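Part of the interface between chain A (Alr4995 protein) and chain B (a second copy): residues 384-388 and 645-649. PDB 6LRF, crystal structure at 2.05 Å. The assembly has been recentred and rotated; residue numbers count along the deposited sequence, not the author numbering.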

# COMPACT_ATOMS: atom_id res chain seq x y z
N THR A 384 25.45 -7.72 -20.22
CA THR A 384 24.98 -7.06 -19.01
C THR A 384 25.22 -5.55 -19.17
O THR A 384 25.71 -5.10 -20.21
N ILE A 385 24.90 -4.78 -18.14
CA ILE A 385 25.15 -3.34 -18.21
C ILE A 385 26.61 -2.98 -17.99
O ILE A 385 27.02 -1.85 -18.27
N TYR A 386 27.40 -3.91 -17.48
CA TYR A 386 28.75 -3.56 -17.02
C TYR A 386 29.78 -3.57 -18.15
O TYR A 386 29.63 -4.32 -19.12
N PRO A 387 30.85 -2.75 -18.02
CA PRO A 387 31.90 -2.69 -19.05
C PRO A 387 32.57 -4.06 -19.22
O PRO A 387 32.92 -4.68 -18.21
N THR A 388 32.75 -4.49 -20.46
CA THR A 388 33.09 -5.88 -20.77
C THR A 388 34.25 -5.94 -21.79
O THR A 388 34.33 -5.12 -22.70
N MSE B 645 17.96 0.34 -21.59
CA MSE B 645 18.84 0.89 -22.61
C MSE B 645 20.12 1.49 -22.06
O MSE B 645 20.99 1.88 -22.84
N THR B 646 20.24 1.59 -20.73
CA THR B 646 21.32 2.39 -20.13
C THR B 646 22.45 1.56 -19.51
O THR B 646 22.21 0.72 -18.66
N PRO B 647 23.71 1.84 -19.90
CA PRO B 647 24.86 1.12 -19.35
C PRO B 647 25.16 1.49 -17.90
O PRO B 647 24.58 2.46 -17.40
N ALA B 648 26.07 0.76 -17.26
CA ALA B 648 26.56 1.15 -15.94
C ALA B 648 27.35 2.46 -16.02
O ALA B 648 27.73 2.91 -17.10
N GLY B 649 27.62 3.06 -14.88
CA GLY B 649 28.32 4.34 -14.86
C GLY B 649 27.40 5.53 -15.10
O GLY B 649 27.88 6.65 -15.31

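A small interface patch can combine one backbone hydrogen bond with apolar side-chain contacts beside it, and the contact between these two stretches of Alr4995 illustrates the principle. The amide N of Ala648(B) donates to the carbonyl O of Ile385(A) at 3.0 Å, and the N-H...O angle of 171° makes the bond nearly straight. The same two residues, whose CA-to-CB bonds both point toward the opposing stretch, also meet through their side chains, and they cover the most surface.

The side chain of Ala648(B) is only a methyl group, yet it meets three residues of chain A. CB of Ala648(B) lies 3.9 Å from CD1 of Ile385(A), 3.8 Å from CD1 of Tyr386(A) and, more loosely, 4.5 Å from CD of Pro387(A). Ile385(A) adopts p at chi1 and t at chi2; while its CD1 reaches the alanine methyl, CG2 of Ile385(A) packs 3.7 Å from the carbonyl O of Thr646(B).

Tyr386(A) shows that a CA-to-CB bond directed away need not exclude a residue from contact: with chi1 in m, its ring still meets the methyl, obliquely. The threonine side chains make no contact across the stretches. Thr388(A) OG1 donates to Tyr386(A) O within its own chain, at 2.9 Å.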

# COMPACT_ATOMS: atom_id res chain seq x y z
CB THR A 384 25.71 -7.56 -17.75
OG1 THR A 384 27.10 -7.19 -17.84
CG2 THR A 384 25.59 -9.07 -17.62
CB ILE A 385 24.32 -2.56 -17.18
CG1 ILE A 385 24.68 -3.01 -15.77
CG2 ILE A 385 22.83 -2.77 -17.45
CD1 ILE A 385 24.16 -2.09 -14.68
CB TYR A 386 29.17 -4.51 -15.90
CG TYR A 386 28.23 -4.48 -14.71
CD1 TYR A 386 28.20 -3.38 -13.86
CD2 TYR A 386 27.37 -5.55 -14.45
CE1 TYR A 386 27.33 -3.35 -12.77
CE2 TYR A 386 26.51 -5.52 -13.37
CZ TYR A 386 26.50 -4.42 -12.54
OH TYR A 386 25.64 -4.39 -11.46
CB PRO A 387 32.90 -1.66 -18.50
CG PRO A 387 32.16 -0.91 -17.45
CD PRO A 387 31.16 -1.88 -16.86
CB THR A 388 31.84 -6.65 -21.33
OG1 THR A 388 30.78 -6.63 -20.36
CG2 THR A 388 32.15 -8.12 -21.62
CB MSE B 645 18.13 1.97 -23.42
CG MSE B 645 16.99 1.46 -24.27
SE MSE B 645 16.15 3.01 -25.10
CE MSE B 645 14.32 2.35 -25.23
CB THR B 646 20.75 3.30 -19.02
OG1 THR B 646 19.75 4.17 -19.58
CG2 THR B 646 21.87 4.12 -18.38
CB PRO B 647 26.02 1.55 -20.25
CG PRO B 647 25.65 2.90 -20.68
CD PRO B 647 24.14 2.85 -20.89
CB ALA B 648 27.43 0.02 -15.33